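Local coordinates for protein AlyGC (Glaciecola chathamensis, PDB 5GKD) that cleaves alginate as a lyase of polysaccharide lyase family 6, probably by beta-elimination, with a calcium ion bound in its parallel beta-helix, at residues S339-D353 against I364-S378. Residues are numbered along the deposited sequence; the frame is centred on the assembly and turned at random.
Sequences SNMNNNLIVNDQGTD and IKFKDNLLNQDAKPS
Asn344 and Asn369 have nearly the same first torsion (-61° and -60°), which sets CG beside the backbone N in each. With the parallel backbones, this lays the two amides alongside each other, their planes about 10° apart. ND2 of Asn344 gives a hydrogen bond to OD1 of Asn369 at 3.0 Å. The same OD1 accepts the backbone N of Asn344 from the opposite face of its plane. ND2 of Asn369 turns back to Met341 O at 2.9 Å, and Lys367 N reaches that oxygen from its other face. Both amides also bind backbone atoms outside the pair: Asn314 N gives to Asn344 OD1, and Asn344 ND2 and Asn369 ND2 also give to Ile311 O and Gly382 O. The two stacked amides resemble rungs of the asparagine ladders of parallel beta-helices, the fold of the pectate lyase-like clan.

Parallel strand pairing runs on both sides of this turn. Next to it, Met341 lies obliquely against Phe366, with CB 3.8 Å from CD2 and SD 3.9 Å from CE2, a Met-aromatic contact. Ile364 CG2 lies over one face of the ring, toward its rim, and Phe324 and Phe383 also meet it. Further on, CG2 of Ile346 touches CD2 of Leu371 at 4.0 Å.

At the far end, the amide of Asn372 bonds both backbone polar atoms of Asn348: OD1 accepts from N at 2.9 Å, and ND2 gives to O. Asp353 binds Ser378 with both oxygens. Its OD1 uses the syn lone pair for OG at 2.6 Å, while OD2 receives the backbone N from above the carboxylate plane. The buried carboxylate is thus held by two donors from Ser378 and a third, Ile355 N on OD1, which should stabilise its negative charge.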
loop_
_atom_site.group_PDB
_atom_site.type_symbol
_atom_site.label_atom_id
_atom_site.label_comp_id
_atom_site.label_asym_id
_atom_site.label_seq_id
_atom_site.Cartn_x
_atom_site.Cartn_y
_atom_site.Cartn_z
ATOM N N SER A 339 14.847 -6.530 47.424
ATOM C CA SER A 339 15.207 -5.211 46.931
ATOM C C SER A 339 15.152 -4.175 48.048
ATOM O O SER A 339 14.642 -4.429 49.144
ATOM C CB SER A 339 14.285 -4.821 45.767
ATOM O OG SER A 339 14.523 -5.690 44.685
ATOM N N ASN A 340 15.672 -2.984 47.748
ATOM C CA ASN A 340 15.809 -1.917 48.737
ATOM C C ASN A 340 15.636 -0.556 48.086
ATOM O O ASN A 340 16.265 -0.272 47.068
ATOM C CB ASN A 340 17.175 -1.979 49.427
ATOM C CG ASN A 340 17.301 -3.170 50.363
ATOM O OD1 ASN A 340 16.871 -3.108 51.516
ATOM N ND2 ASN A 340 17.860 -4.263 49.868
ATOM N N MET A 341 14.825 0.302 48.706
ATOM C CA MET A 341 14.627 1.677 48.258
ATOM C C MET A 341 14.829 2.620 49.446
ATOM O O MET A 341 13.978 2.678 50.343
ATOM C CB MET A 341 13.238 1.844 47.639
ATOM C CG MET A 341 12.971 3.230 47.119
ATOM S SD MET A 341 11.686 3.281 45.855
ATOM C CE MET A 341 11.515 5.056 45.669
ATOM N N ASN A 342 15.936 3.373 49.439
ATOM C CA ASN A 342 16.384 4.148 50.593
ATOM C C ASN A 342 16.823 5.546 50.187
ATOM O O ASN A 342 17.317 5.761 49.079
ATOM C CB ASN A 342 17.587 3.518 51.307
ATOM C CG ASN A 342 17.520 2.027 51.366
ATOM O OD1 ASN A 342 16.551 1.463 51.866
ATOM N ND2 ASN A 342 18.546 1.366 50.844
ATOM N N ASN A 343 16.692 6.485 51.129
ATOM C CA ASN A 343 17.294 7.818 51.039
ATOM C C ASN A 343 16.858 8.582 49.792
ATOM O O ASN A 343 17.577 9.447 49.300
ATOM C CB ASN A 343 18.817 7.729 51.121
ATOM C CG ASN A 343 19.282 7.172 52.445
ATOM O OD1 ASN A 343 19.525 5.977 52.576
ATOM N ND2 ASN A 343 19.389 8.035 53.445
ATOM N N ASN A 344 15.670 8.280 49.290
ATOM C CA ASN A 344 15.097 9.012 48.178
ATOM C C ASN A 344 14.293 10.214 48.678
ATOM O O ASN A 344 13.914 10.305 49.844
ATOM C CB ASN A 344 14.234 8.082 47.324
ATOM C CG ASN A 344 15.052 6.931 46.719
ATOM O OD1 ASN A 344 15.810 7.132 45.776
ATOM N ND2 ASN A 344 14.930 5.750 47.286
ATOM N N LEU A 345 14.032 11.138 47.766
ATOM C CA LEU A 345 13.309 12.362 48.066
ATOM C C LEU A 345 12.195 12.520 47.050
ATOM O O LEU A 345 12.450 12.574 45.842
ATOM C CB LEU A 345 14.239 13.578 48.048
ATOM C CG LEU A 345 13.578 14.959 48.099
ATOM C CD1 LEU A 345 12.940 15.244 49.439
ATOM C CD2 LEU A 345 14.595 16.045 47.782
ATOM N N ILE A 346 10.968 12.597 47.548
ATOM C CA ILE A 346 9.768 12.721 46.737
ATOM C C ILE A 346 9.055 13.982 47.187
ATOM O O ILE A 346 8.600 14.066 48.333
ATOM C CB ILE A 346 8.845 11.498 46.885
ATOM C CG1 ILE A 346 9.579 10.202 46.539
ATOM C CG2 ILE A 346 7.619 11.671 46.035
ATOM C CD1 ILE A 346 8.768 8.945 46.806
ATOM N N VAL A 347 8.969 14.961 46.303
ATOM C CA VAL A 347 8.249 16.195 46.551
ATOM C C VAL A 347 7.220 16.329 45.446
ATOM O O VAL A 347 7.577 16.398 44.263
ATOM C CB VAL A 347 9.178 17.417 46.587
ATOM C CG1 VAL A 347 8.357 18.673 46.863
ATOM C CG2 VAL A 347 10.261 17.233 47.624
ATOM N N ASN A 348 5.950 16.366 45.825
ATOM C CA ASN A 348 4.857 16.382 44.863
ATOM C C ASN A 348 3.818 17.372 45.351
ATOM O O ASN A 348 3.393 17.291 46.506
ATOM C CB ASN A 348 4.260 14.973 44.724
ATOM C CG ASN A 348 3.353 14.829 43.533
ATOM O OD1 ASN A 348 2.641 15.751 43.172
ATOM N ND2 ASN A 348 3.366 13.659 42.923
ATOM N N ASP A 349 3.410 18.304 44.496
ATOM C CA ASP A 349 2.399 19.277 44.884
ATOM C C ASP A 349 0.986 18.875 44.457
ATOM O O ASP A 349 0.084 19.719 44.455
ATOM C CB ASP A 349 2.759 20.666 44.340
ATOM C CG ASP A 349 2.846 20.716 42.823
ATOM O OD1 ASP A 349 2.117 19.984 42.130
ATOM O OD2 ASP A 349 3.654 21.515 42.313
ATOM N N GLN A 350 0.766 17.615 44.096
ATOM C CA GLN A 350 -0.546 17.178 43.638
ATOM C C GLN A 350 -1.350 16.479 44.727
ATOM O O GLN A 350 -2.430 15.960 44.446
ATOM C CB GLN A 350 -0.410 16.271 42.413
ATOM C CG GLN A 350 -0.118 17.028 41.126
ATOM C CD GLN A 350 -1.107 18.171 40.882
ATOM O OE1 GLN A 350 -2.264 17.940 40.509
ATOM N NE2 GLN A 350 -0.652 19.413 41.095
ATOM N N GLY A 351 -0.858 16.472 45.965
ATOM C CA GLY A 351 -1.594 15.934 47.086
ATOM C C GLY A 351 -1.290 14.489 47.417
ATOM O O GLY A 351 -1.761 13.989 48.443
ATOM N N THR A 352 -0.510 13.815 46.591
ATOM C CA THR A 352 -0.217 12.411 46.771
ATOM C C THR A 352 1.273 12.198 46.564
ATOM O O THR A 352 1.957 13.020 45.952
ATOM C CB THR A 352 -1.039 11.565 45.780
ATOM O OG1 THR A 352 -0.983 10.188 46.142
ATOM C CG2 THR A 352 -0.503 11.725 44.365
ATOM N N ASP A 353 1.780 11.080 47.076
ATOM C CA ASP A 353 3.153 10.712 46.770
ATOM C C ASP A 353 3.304 10.085 45.383
ATOM O O ASP A 353 4.423 9.758 44.990
ATOM C CB ASP A 353 3.704 9.780 47.854
ATOM C CG ASP A 353 2.962 8.461 47.945
ATOM O OD1 ASP A 353 1.978 8.240 47.210
ATOM O OD2 ASP A 353 3.365 7.633 48.783
ATOM N N ILE A 364 10.315 -5.370 48.644
ATOM C CA ILE A 364 11.085 -4.134 48.609
ATOM C C ILE A 364 11.091 -3.561 50.021
ATOM O O ILE A 364 10.030 -3.236 50.562
ATOM C CB ILE A 364 10.483 -3.110 47.635
ATOM C CG1 ILE A 364 10.286 -3.678 46.228
ATOM C CG2 ILE A 364 11.334 -1.860 47.599
ATOM C CD1 ILE A 364 9.582 -2.694 45.311
ATOM N N LYS A 365 12.269 -3.381 50.605
ATOM C CA LYS A 365 12.352 -2.752 51.914
ATOM C C LYS A 365 12.653 -1.273 51.743
ATOM O O LYS A 365 13.623 -0.890 51.078
ATOM C CB LYS A 365 13.383 -3.420 52.830
ATOM C CG LYS A 365 12.818 -3.558 54.282
ATOM C CD LYS A 365 13.829 -3.214 55.378
ATOM C CE LYS A 365 13.150 -2.599 56.637
ATOM N NZ LYS A 365 12.090 -3.414 57.336
ATOM N N PHE A 366 11.802 -0.452 52.325
ATOM C CA PHE A 366 11.896 0.995 52.253
ATOM C C PHE A 366 12.497 1.509 53.553
ATOM O O PHE A 366 12.083 1.091 54.634
ATOM C CB PHE A 366 10.509 1.606 52.026
ATOM C CG PHE A 366 9.828 1.149 50.756
ATOM C CD1 PHE A 366 9.097 -0.021 50.727
ATOM C CD2 PHE A 366 9.926 1.903 49.593
ATOM C CE1 PHE A 366 8.469 -0.439 49.560
ATOM C CE2 PHE A 366 9.308 1.489 48.424
ATOM C CZ PHE A 366 8.574 0.323 48.404
ATOM N N LYS A 367 13.453 2.424 53.445
ATOM C CA LYS A 367 14.105 2.995 54.612
ATOM C C LYS A 367 14.534 4.422 54.309
ATOM O O LYS A 367 15.078 4.694 53.241
ATOM C CB LYS A 367 15.325 2.174 55.008
ATOM C CG LYS A 367 15.247 1.600 56.367
ATOM C CD LYS A 367 16.249 0.484 56.504
ATOM C CE LYS A 367 16.402 0.113 57.982
ATOM N NZ LYS A 367 15.111 -0.163 58.692
ATOM N N ASP A 368 14.273 5.329 55.248
ATOM C CA ASP A 368 14.820 6.684 55.181
ATOM C C ASP A 368 14.467 7.401 53.880
ATOM O O ASP A 368 15.313 8.057 53.280
ATOM C CB ASP A 368 16.336 6.673 55.381
ATOM C CG ASP A 368 16.733 6.131 56.734
ATOM O OD1 ASP A 368 16.021 6.422 57.715
ATOM O OD2 ASP A 368 17.741 5.392 56.819
ATOM N N ASN A 369 13.219 7.289 53.433
ATOM C CA ASN A 369 12.744 8.103 52.320
ATOM C C ASN A 369 11.954 9.291 52.852
ATOM O O ASN A 369 11.193 9.155 53.808
ATOM C CB ASN A 369 11.886 7.284 51.359
ATOM C CG ASN A 369 12.644 6.114 50.774
ATOM O OD1 ASN A 369 13.534 6.291 49.940
ATOM N ND2 ASN A 369 12.308 4.915 51.221
ATOM N N LEU A 370 12.144 10.458 52.234
ATOM C CA LEU A 370 11.549 11.705 52.698
ATOM C C LEU A 370 10.500 12.189 51.709
ATOM O O LEU A 370 10.749 12.249 50.496
ATOM C CB LEU A 370 12.605 12.795 52.905
ATOM C CG LEU A 370 12.073 14.082 53.547
ATOM C CD1 LEU A 370 11.606 13.797 54.976
ATOM C CD2 LEU A 370 13.109 15.194 53.562
ATOM N N LEU A 371 9.343 12.548 52.244
ATOM C CA LEU A 371 8.177 13.033 51.530
ATOM C C LEU A 371 7.828 14.413 52.061
ATOM O O LEU A 371 7.962 14.669 53.262
ATOM C CB LEU A 371 6.979 12.121 51.785
ATOM C CG LEU A 371 6.205 11.337 50.747
ATOM C CD1 LEU A 371 4.987 10.725 51.424
ATOM C CD2 LEU A 371 5.806 12.209 49.581
ATOM N N ASN A 372 7.332 15.289 51.189
ATOM C CA ASN A 372 6.801 16.553 51.678
ATOM C C ASN A 372 5.456 16.325 52.369
ATOM O O ASN A 372 4.719 15.385 52.056
ATOM C CB ASN A 372 6.691 17.588 50.550
ATOM C CG ASN A 372 5.699 17.197 49.467
ATOM O OD1 ASN A 372 5.894 16.215 48.746
ATOM N ND2 ASN A 372 4.652 17.990 49.319
ATOM N N GLN A 373 5.148 17.202 53.331
ATOM C CA GLN A 373 4.095 16.912 54.302
ATOM C C GLN A 373 2.704 16.931 53.682
ATOM O O GLN A 373 1.799 16.273 54.202
ATOM C CB GLN A 373 4.163 17.914 55.454
ATOM C CG GLN A 373 4.082 19.356 54.994
ATOM C CD GLN A 373 4.202 20.348 56.137
ATOM O OE1 GLN A 373 4.522 19.983 57.273
ATOM N NE2 GLN A 373 3.942 21.614 55.836
ATOM N N ASP A 374 2.513 17.652 52.579
ATOM C CA ASP A 374 1.200 17.717 51.949
ATOM C C ASP A 374 0.886 16.515 51.075
ATOM O O ASP A 374 -0.213 16.445 50.524
ATOM C CB ASP A 374 1.075 18.974 51.093
ATOM C CG ASP A 374 1.150 20.236 51.908
ATOM O OD1 ASP A 374 0.720 20.202 53.076
ATOM O OD2 ASP A 374 1.637 21.255 51.373
ATOM N N ALA A 375 1.809 15.585 50.911
ATOM C CA ALA A 375 1.631 14.482 49.972
ATOM C C ALA A 375 1.280 13.231 50.762
ATOM O O ALA A 375 2.148 12.630 51.390
ATOM C CB ALA A 375 2.884 14.278 49.128
ATOM N N LYS A 376 -0.001 12.860 50.738
ATOM C CA LYS A 376 -0.531 11.631 51.313
ATOM C C LYS A 376 0.383 10.451 51.004
ATOM O O LYS A 376 0.522 10.068 49.838
ATOM C CB LYS A 376 -1.933 11.352 50.756
ATOM C CG LYS A 376 -3.084 11.578 51.712
ATOM C CD LYS A 376 -3.531 13.023 51.717
ATOM C CE LYS A 376 -4.593 13.264 52.773
ATOM N NZ LYS A 376 -4.774 14.711 53.047
ATOM N N PRO A 377 1.029 9.855 52.004
ATOM C CA PRO A 377 1.891 8.698 51.742
ATOM C C PRO A 377 1.054 7.467 51.443
ATOM O O PRO A 377 0.091 7.174 52.151
ATOM C CB PRO A 377 2.674 8.530 53.046
ATOM C CG PRO A 377 1.811 9.146 54.079
ATOM C CD PRO A 377 1.025 10.238 53.424
ATOM N N SER A 378 1.416 6.754 50.379
ATOM C CA SER A 378 0.775 5.482 50.068
ATOM C C SER A 378 1.378 4.327 50.850
ATOM O O SER A 378 0.780 3.250 50.888
ATOM C CB SER A 378 0.872 5.173 48.564
ATOM O OG SER A 378 0.364 6.235 47.762
HETATM O O HOH W 1 19.308 4.243 54.975
HETATM O O HOH W 2 0.967 17.684 47.701
HETATM O O HOH W 3 -1.270 8.537 48.500
#